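Local coordinates for ABC transporter substrate-binding protein (Streptococcus pneumoniae, PDB 4OHN) that binds histidine and probably delivers it to an ABC uptake transporter, as family 3 solute-binding proteins do for amino acids, at residues A[108-112]-A[168-172]. Numbering follows the deposited sequence. Where two conformers were deposited one is given.
Sequences LVTKK and LKNDR
Leu-168 (chi1 t, chi2 p) lies over Val-109, with Leu-168 CD2 3.8 Å from Val-109 CG1 and 3.7 Å from Val-109 O. Residues 108-111 end strand 102-111; residues 168-169 end helix 161-169. In register, Thr-110 CA lies 7.4 Å from Leu-168 CA, and Lys-111 CA lies 7.4 Å from Lys-169 CA. Asp-171 (phi 67°) is C-prime of a Schellman motif: Asp-171 N bonds to Leu-168 O at 3.1 Å, Arg-172 N to Asp-167 O. Lys-111, chi1 m then t throughout, reaches across this end. Lys-111 CE passes 3.5 Å from Leu-168 O. Lys-111 NZ donates to Lys-169 O at 2.8 Å and forms a salt bridge with Asp-171 OD1, also 2.8 Å. This joins helix to sheet in one lobe of the periplasmic-binding-protein fold, where strand 102-111 pairs antiparallel with strand 175-179. The bound histidine is about 13 Å from the Val-109 side chain (nearest atoms), away from this contact. One strand lysine thus puts positive charge at the helix's carbonyl end, which is electrostatically favourable.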
ATOM      1  N   LEU A 108      12.492  -5.969   5.520  0.63  7.33           N
ATOM      2  CA  LEU A 108      12.481  -7.408   5.640  0.63  7.22           C
ATOM      3  C   LEU A 108      11.911  -7.819   6.972  0.63  7.13           C
ATOM      4  O   LEU A 108      12.165  -7.181   8.014  0.63  7.26           O
ATOM      5  CB  LEU A 108      13.878  -7.997   5.514  0.63  7.96           C
ATOM      6  CG  LEU A 108      14.481  -8.162   4.131  0.63 12.70           C
ATOM      7  CD1 LEU A 108      15.803  -8.899   4.233  0.63 14.04           C
ATOM      8  CD2 LEU A 108      13.511  -8.888   3.204  0.63 14.48           C
ATOM      9  N   VAL A 109      11.142  -8.894   6.920  1.00  8.45           N
ATOM     10  CA  VAL A 109      10.634  -9.557   8.120  1.00  7.93           C
ATOM     11  C   VAL A 109      11.188 -10.989   8.133  1.00  8.07           C
ATOM     12  O   VAL A 109      11.074 -11.715   7.144  1.00  8.49           O
ATOM     13  CB  VAL A 109       9.096  -9.558   8.186  1.00  9.36           C
ATOM     14  CG1 VAL A 109       8.599 -10.263   9.443  1.00  9.60           C
ATOM     15  CG2 VAL A 109       8.570  -8.124   8.165  1.00 10.69           C
ATOM     16  N   THR A 110      11.798 -11.382   9.257  1.00  7.42           N
ATOM     17  CA  THR A 110      12.336 -12.729   9.441  1.00  7.55           C
ATOM     18  C   THR A 110      11.879 -13.229  10.800  1.00  7.85           C
ATOM     19  O   THR A 110      11.557 -12.436  11.695  1.00  7.97           O
ATOM     20  CB  THR A 110      13.876 -12.750   9.404  1.00  8.12           C
ATOM     21  OG1 THR A 110      14.372 -11.962  10.500  1.00  8.53           O
ATOM     22  CG2 THR A 110      14.402 -12.200   8.082  1.00  8.12           C
ATOM     23  N   LYS A 111      11.835 -14.539  10.995  1.00  8.16           N
ATOM     24  CA  LYS A 111      11.613 -15.057  12.347  1.00  8.55           C
ATOM     25  C   LYS A 111      12.779 -14.699  13.248  1.00  8.90           C
ATOM     26  O   LYS A 111      13.938 -14.761  12.827  1.00  8.96           O
ATOM     27  CB  LYS A 111      11.510 -16.572  12.338  1.00  9.00           C
ATOM     28  CG  LYS A 111      10.253 -17.124  11.764  1.00  9.87           C
ATOM     29  CD  LYS A 111      10.214 -18.627  12.004  1.00 14.26           C
ATOM     30  CE  LYS A 111       8.860 -19.207  11.804  1.00 14.84           C
ATOM     31  NZ  LYS A 111       8.882 -20.687  11.980  1.00 12.14           N
ATOM     32  N   LYS A 112      12.517 -14.403  14.517  1.00  8.91           N
ATOM     33  CA  LYS A 112      13.646 -14.174  15.424  1.00  9.66           C
ATOM     34  C   LYS A 112      14.520 -15.404  15.530  1.00  9.93           C
ATOM     35  O   LYS A 112      15.721 -15.292  15.716  1.00  9.30           O
ATOM     36  CB  LYS A 112      13.169 -13.724  16.797  1.00 10.51           C
ATOM     37  CG  LYS A 112      12.621 -12.307  16.801  1.00 10.53           C
ATOM     38  CD  LYS A 112      12.469 -11.772  18.222  1.00 11.44           C
ATOM     39  CE  LYS A 112      11.699 -10.466  18.294  1.00 14.61           C
ATOM     40  NZ  LYS A 112      12.422  -9.354  17.605  1.00 17.06           N
ATOM     41  N   LEU A 168       6.114 -17.601   5.726  1.00  7.20           N
ATOM     42  CA  LEU A 168       7.217 -17.240   6.622  1.00  6.85           C
ATOM     43  C   LEU A 168       7.075 -17.958   7.970  1.00  7.48           C
ATOM     44  O   LEU A 168       8.052 -18.519   8.490  1.00  7.91           O
ATOM     45  CB  LEU A 168       7.249 -15.723   6.802  1.00  7.84           C
ATOM     46  CG  LEU A 168       8.403 -15.175   7.641  1.00  8.43           C
ATOM     47  CD1 LEU A 168       9.761 -15.330   6.930  1.00  9.51           C
ATOM     48  CD2 LEU A 168       8.145 -13.726   8.042  1.00  9.05           C
ATOM     49  N   LYS A 169       5.869 -17.935   8.538  1.00  7.67           N
ATOM     50  CA  LYS A 169       5.581 -18.601   9.818  1.00  8.43           C
ATOM     51  C   LYS A 169       5.913 -20.092   9.775  1.00  8.96           C
ATOM     52  O   LYS A 169       6.297 -20.675  10.782  1.00  9.81           O
ATOM     53  CB  LYS A 169       4.106 -18.421  10.137  1.00  9.70           C
ATOM     54  CG  LYS A 169       3.656 -19.040  11.431  1.00 10.80           C
ATOM     55  CD  LYS A 169       2.153 -18.827  11.598  1.00 12.23           C
ATOM     56  CE  LYS A 169       1.609 -19.416  12.864  1.00 17.97           C
ATOM     57  NZ  LYS A 169       0.168 -19.042  12.949  1.00 27.22           N
ATOM     58  N   ASN A 170       5.744 -20.690   8.587  1.00  8.72           N
ATOM     59  CA  ASN A 170       5.963 -22.117   8.378  1.00  9.35           C
ATOM     60  C   ASN A 170       7.315 -22.484   7.773  1.00  9.31           C
ATOM     61  O   ASN A 170       7.503 -23.614   7.343  1.00 10.33           O
ATOM     62  CB  ASN A 170       4.829 -22.686   7.526  1.00  9.47           C
ATOM     63  CG  ASN A 170       3.584 -22.918   8.339  1.00 10.08           C
ATOM     64  OD1 ASN A 170       3.462 -23.936   9.006  1.00 12.12           O
ATOM     65  ND2 ASN A 170       2.663 -21.977   8.304  1.00 11.71           N
ATOM     66  N   ASP A 171       8.249 -21.535   7.765  1.00  8.92           N
ATOM     67  CA  ASP A 171       9.630 -21.769   7.321  1.00  9.50           C
ATOM     68  C   ASP A 171       9.734 -22.063   5.823  1.00  9.23           C
ATOM     69  O   ASP A 171      10.770 -22.534   5.359  1.00 11.76           O
ATOM     70  CB  ASP A 171      10.314 -22.897   8.125  1.00 11.90           C
ATOM     71  CG  ASP A 171      10.738 -22.495   9.520  1.00 16.08           C
ATOM     72  OD1 ASP A 171      10.572 -21.310   9.899  1.00 13.77           O
ATOM     73  OD2 ASP A 171      11.238 -23.400  10.232  1.00 17.85           O
ATOM     74  N   ARG A 172       8.702 -21.740   5.060  1.00  8.60           N
ATOM     75  CA  ARG A 172       8.733 -21.996   3.628  1.00  9.02           C
ATOM     76  C   ARG A 172       9.533 -20.915   2.913  1.00  9.48           C
ATOM     77  O   ARG A 172      10.099 -21.160   1.838  1.00 11.57           O
ATOM     78  CB  ARG A 172       7.322 -22.083   3.058  1.00  8.74           C
ATOM     79  CG  ARG A 172       6.502 -23.196   3.672  1.00  9.33           C
ATOM     80  CD  ARG A 172       5.032 -23.063   3.280  1.00  9.80           C
ATOM     81  NE  ARG A 172       4.222 -24.065   3.968  1.00 10.41           N
ATOM     82  CZ  ARG A 172       3.009 -23.854   4.464  1.00  9.87           C
ATOM     83  NH1 ARG A 172       2.423 -22.689   4.334  1.00  9.28           N
ATOM     84  NH2 ARG A 172       2.381 -24.835   5.063  1.00 11.86           N
TER